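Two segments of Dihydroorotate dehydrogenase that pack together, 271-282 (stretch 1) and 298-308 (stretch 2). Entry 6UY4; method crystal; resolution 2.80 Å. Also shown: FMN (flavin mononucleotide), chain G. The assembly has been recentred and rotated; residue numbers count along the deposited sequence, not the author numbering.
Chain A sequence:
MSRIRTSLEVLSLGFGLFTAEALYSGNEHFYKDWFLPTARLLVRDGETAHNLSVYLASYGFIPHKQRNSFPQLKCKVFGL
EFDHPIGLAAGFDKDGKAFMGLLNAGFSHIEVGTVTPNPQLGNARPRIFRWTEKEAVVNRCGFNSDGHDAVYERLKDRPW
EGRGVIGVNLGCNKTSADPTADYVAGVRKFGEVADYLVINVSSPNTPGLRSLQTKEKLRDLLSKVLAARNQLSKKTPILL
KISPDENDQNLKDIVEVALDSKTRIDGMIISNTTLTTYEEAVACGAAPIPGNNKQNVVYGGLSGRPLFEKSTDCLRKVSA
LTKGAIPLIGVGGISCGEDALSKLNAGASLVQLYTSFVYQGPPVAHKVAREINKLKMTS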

# COMPACT_ATOMS: atom_id res chain seq x y z
N SER A 271 -7.37 -2.64 -2.19
CA SER A 271 -7.32 -1.43 -3.00
C SER A 271 -6.60 -0.31 -2.24
O SER A 271 -5.91 -0.57 -1.26
CB SER A 271 -8.73 -0.97 -3.37
OG SER A 271 -9.50 -0.69 -2.21
N ASN A 272 -6.78 0.92 -2.71
CA ASN A 272 -6.22 2.09 -2.03
C ASN A 272 -7.25 2.67 -1.07
O ASN A 272 -8.03 1.93 -0.47
CB ASN A 272 -5.76 3.13 -3.05
CG ASN A 272 -4.64 4.02 -2.52
OD1 ASN A 272 -4.71 4.52 -1.40
ND2 ASN A 272 -3.60 4.20 -3.33
N THR A 273 -7.26 3.99 -0.92
CA THR A 273 -8.15 4.66 0.02
C THR A 273 -9.40 5.18 -0.69
O THR A 273 -9.44 5.33 -1.91
CB THR A 273 -7.43 5.81 0.72
OG1 THR A 273 -6.93 6.73 -0.25
CG2 THR A 273 -6.28 5.29 1.57
N THR A 274 -10.43 5.47 0.11
CA THR A 274 -11.70 5.98 -0.37
C THR A 274 -11.80 7.48 -0.09
O THR A 274 -11.34 7.96 0.95
CB THR A 274 -12.87 5.25 0.30
OG1 THR A 274 -12.85 3.87 -0.08
CG2 THR A 274 -14.21 5.86 -0.09
N LEU A 275 -12.38 8.21 -1.04
CA LEU A 275 -12.62 9.64 -0.84
C LEU A 275 -13.49 9.86 0.39
O LEU A 275 -14.57 9.27 0.51
CB LEU A 275 -13.28 10.24 -2.08
CG LEU A 275 -12.48 10.20 -3.38
N THR A 276 -13.02 10.70 1.30
CA THR A 276 -13.74 10.98 2.53
C THR A 276 -14.86 11.98 2.28
O THR A 276 -14.72 12.89 1.46
CB THR A 276 -12.80 11.53 3.60
OG1 THR A 276 -12.45 12.88 3.28
CG2 THR A 276 -11.53 10.70 3.67
N THR A 277 -15.97 11.80 2.99
CA THR A 277 -17.05 12.77 2.93
C THR A 277 -16.75 13.95 3.86
O THR A 277 -15.77 13.95 4.61
CB THR A 277 -18.38 12.12 3.31
OG1 THR A 277 -18.34 11.69 4.67
CG2 THR A 277 -18.66 10.92 2.41
N TYR A 278 -17.61 14.96 3.80
CA TYR A 278 -17.44 16.13 4.65
C TYR A 278 -17.64 15.77 6.12
O TYR A 278 -16.87 16.20 6.98
CB TYR A 278 -18.39 17.24 4.23
CG TYR A 278 -18.33 18.48 5.09
CD1 TYR A 278 -17.33 19.43 4.92
CD2 TYR A 278 -19.28 18.70 6.09
CE1 TYR A 278 -17.27 20.56 5.71
CE2 TYR A 278 -19.22 19.84 6.88
CZ TYR A 278 -18.22 20.76 6.68
OH TYR A 278 -18.17 21.89 7.47
N GLU A 279 -18.67 14.98 6.42
CA GLU A 279 -18.95 14.61 7.81
C GLU A 279 -17.84 13.74 8.38
O GLU A 279 -17.46 13.89 9.54
CB GLU A 279 -20.30 13.89 7.90
CG GLU A 279 -21.50 14.75 7.51
CD GLU A 279 -21.66 14.89 6.01
OE1 GLU A 279 -21.06 14.09 5.27
OE2 GLU A 279 -22.40 15.80 5.58
N GLU A 280 -17.30 12.82 7.57
CA GLU A 280 -16.20 11.99 8.03
C GLU A 280 -14.92 12.80 8.23
O GLU A 280 -14.07 12.42 9.04
CB GLU A 280 -15.96 10.84 7.05
CG GLU A 280 -17.08 9.82 6.99
CD GLU A 280 -16.95 8.87 5.81
OE1 GLU A 280 -16.27 9.23 4.83
OE2 GLU A 280 -17.52 7.76 5.87
N ALA A 281 -14.78 13.91 7.51
CA ALA A 281 -13.56 14.70 7.60
C ALA A 281 -13.58 15.64 8.80
O ALA A 281 -12.55 15.84 9.45
CB ALA A 281 -13.34 15.49 6.31
N VAL A 282 -14.74 16.23 9.11
CA VAL A 282 -14.83 17.13 10.25
C VAL A 282 -14.70 16.39 11.57
O VAL A 282 -14.35 16.99 12.59
CB VAL A 282 -16.14 17.94 10.21
CG1 VAL A 282 -16.23 18.76 8.93
CG2 VAL A 282 -17.34 17.02 10.35
N VAL A 298 -10.84 18.01 -2.25
CA VAL A 298 -10.58 16.66 -1.78
C VAL A 298 -9.96 16.77 -0.39
O VAL A 298 -8.83 17.24 -0.23
CB VAL A 298 -9.65 15.89 -2.74
CG1 VAL A 298 -9.38 14.49 -2.22
CG2 VAL A 298 -10.26 15.85 -4.13
N TYR A 299 -10.71 16.33 0.63
CA TYR A 299 -10.21 16.39 1.99
C TYR A 299 -9.16 15.32 2.27
O TYR A 299 -8.29 15.52 3.12
CB TYR A 299 -11.37 16.26 2.98
CG TYR A 299 -12.42 17.34 2.82
CD1 TYR A 299 -12.18 18.64 3.26
CD2 TYR A 299 -13.64 17.07 2.22
CE1 TYR A 299 -13.13 19.63 3.12
CE2 TYR A 299 -14.60 18.06 2.07
CZ TYR A 299 -14.34 19.33 2.52
OH TYR A 299 -15.29 20.32 2.37
N GLY A 300 -9.22 14.20 1.57
CA GLY A 300 -8.24 13.15 1.72
C GLY A 300 -8.85 11.79 1.46
O GLY A 300 -9.99 11.68 1.00
N GLY A 301 -8.07 10.76 1.76
CA GLY A 301 -8.49 9.38 1.60
C GLY A 301 -8.67 8.72 2.96
O GLY A 301 -7.87 8.93 3.87
N LEU A 302 -9.73 7.92 3.08
CA LEU A 302 -10.09 7.27 4.33
C LEU A 302 -9.55 5.85 4.34
O LEU A 302 -9.93 5.03 3.50
CB LEU A 302 -11.60 7.27 4.54
CG LEU A 302 -12.13 6.59 5.80
CD1 LEU A 302 -11.54 7.22 7.05
CD2 LEU A 302 -13.65 6.65 5.83
N SER A 303 -8.65 5.56 5.28
CA SER A 303 -8.14 4.22 5.50
C SER A 303 -8.50 3.77 6.91
O SER A 303 -8.83 4.58 7.78
CB SER A 303 -6.62 4.16 5.30
OG SER A 303 -5.95 5.05 6.18
N GLY A 304 -8.44 2.47 7.13
CA GLY A 304 -8.76 1.88 8.41
C GLY A 304 -9.98 0.98 8.33
O GLY A 304 -10.43 0.58 7.25
N ARG A 305 -10.52 0.67 9.51
CA ARG A 305 -11.65 -0.25 9.58
C ARG A 305 -12.86 0.16 8.74
O ARG A 305 -13.47 -0.74 8.14
CB ARG A 305 -12.05 -0.45 11.05
CG ARG A 305 -10.88 -0.73 11.98
CD ARG A 305 -11.34 -1.41 13.26
NE ARG A 305 -11.81 -2.77 13.02
CZ ARG A 305 -12.20 -3.61 13.97
NH1 ARG A 305 -12.19 -3.22 15.24
NH2 ARG A 305 -12.60 -4.83 13.66
N PRO A 306 -13.26 1.43 8.66
CA PRO A 306 -14.39 1.78 7.78
C PRO A 306 -14.18 1.44 6.32
O PRO A 306 -15.14 1.50 5.54
CB PRO A 306 -14.53 3.30 7.97
CG PRO A 306 -13.96 3.56 9.31
CD PRO A 306 -12.82 2.59 9.46
N LEU A 307 -12.96 1.08 5.92
CA LEU A 307 -12.67 0.74 4.53
C LEU A 307 -12.84 -0.75 4.23
O LEU A 307 -13.02 -1.11 3.06
CB LEU A 307 -11.23 1.17 4.19
CG LEU A 307 -10.68 0.89 2.79
CD1 LEU A 307 -11.51 1.60 1.74
CD2 LEU A 307 -9.22 1.30 2.70
N PHE A 308 -12.81 -1.61 5.26
CA PHE A 308 -12.74 -3.05 5.02
C PHE A 308 -13.91 -3.55 4.19
O PHE A 308 -13.72 -4.35 3.27
CB PHE A 308 -12.68 -3.79 6.36
CG PHE A 308 -12.90 -5.27 6.22
CD1 PHE A 308 -11.89 -6.10 5.79
CD2 PHE A 308 -14.13 -5.84 6.53
CE1 PHE A 308 -12.09 -7.46 5.66
CE2 PHE A 308 -14.34 -7.19 6.40
CZ PHE A 308 -13.32 -8.01 5.96
N1 FMN G . -0.73 3.86 -1.09
C2 FMN G . 0.14 3.92 -2.17
O2 FMN G . -0.02 3.16 -3.13
N3 FMN G . 1.18 4.82 -2.17
C4 FMN G . 1.36 5.68 -1.10
O4 FMN G . 2.29 6.48 -1.11
C4A FMN G . 0.49 5.62 -0.02
N5 FMN G . 0.67 6.47 1.05
C5A FMN G . -0.19 6.41 2.13
C6 FMN G . -0.01 7.27 3.21
C7 FMN G . -0.87 7.21 4.30
C7M FMN G . -0.66 8.14 5.46
C8 FMN G . -1.92 6.30 4.31
C8M FMN G . -2.85 6.24 5.48
C9 FMN G . -2.10 5.44 3.23
C9A FMN G . -1.24 5.49 2.14
N10 FMN G . -1.41 4.64 1.06
C10 FMN G . -0.55 4.70 -0.02
C1' FMN G . -2.54 3.65 1.04
C2' FMN G . -2.12 2.34 1.71
O2' FMN G . -0.94 1.86 1.10
C3' FMN G . -3.21 1.29 1.58
O3' FMN G . -3.59 1.17 0.22
C4' FMN G . -4.43 1.62 2.42
O4' FMN G . -4.09 2.47 3.49
C5' FMN G . -5.01 0.32 2.97
O5' FMN G . -5.97 0.58 3.96
P FMN G . -5.68 0.12 5.47
O1P FMN G . -6.89 0.44 6.30
O2P FMN G . -5.37 -1.36 5.51
O3P FMN G . -4.50 0.90 5.98

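The most distinctive point of this contact is Gly301, where the second stretch passes so close to Thr273 and Thr274 that the strand has no room for a side chain. Its CA lies 3.6 Å from Thr273 OG1 and 3.2 Å from Thr274 O, the latter a CA-H...O contact; an ideally placed CB on Gly301 would come within 2.2 Å of Thr273 OG1, a clash. Gly300 is glycine for a different reason, since at its backbone angles a CB would jam against the carbonyl oxygen of Tyr299.

This close approach accompanies a short antiparallel pairing. Leu302 N donates to Thr274 O at 2.7 Å, whereas the return bond from Thr274 N to Leu302 O, at 3.5 Å, is weak. Past the non-hydrogen-bonded pair Leu275 and Gly301, Thr276 N donates to Gly300 O at 3.2 Å and extends the ladder beyond the strand.

Thr274 and Leu302 direct their side chains to the same face of the sheet. There, Leu307 packs its CD1 3.2 Å from Thr274 OG1 and its CD2 3.4 Å from Asn272 O, so a buried leucine fills the space beside the first strand. Thr276 points toward the second stretch and sets its methyl CG2 3.5 Å from Leu302 CB, using the apolar part of its side chain against the buried leucine.

Beyond the strands, the helix of the first stretch meets Tyr299. Thr277 caps this helix by accepting from Glu280 N at its OG1 (3.3 Å), while Thr277 N donates to Glu280 OE1 (3.2 Å). The small Ala281 lets Tyr299 approach, with CB to CB at 3.9 Å. Tyr278 turns its ring edge toward the face of Tyr299 in an offset arrangement, with planes at 61° and centroids 6.0 Å apart. Altogether the contact buries 621 Å², counting both sides.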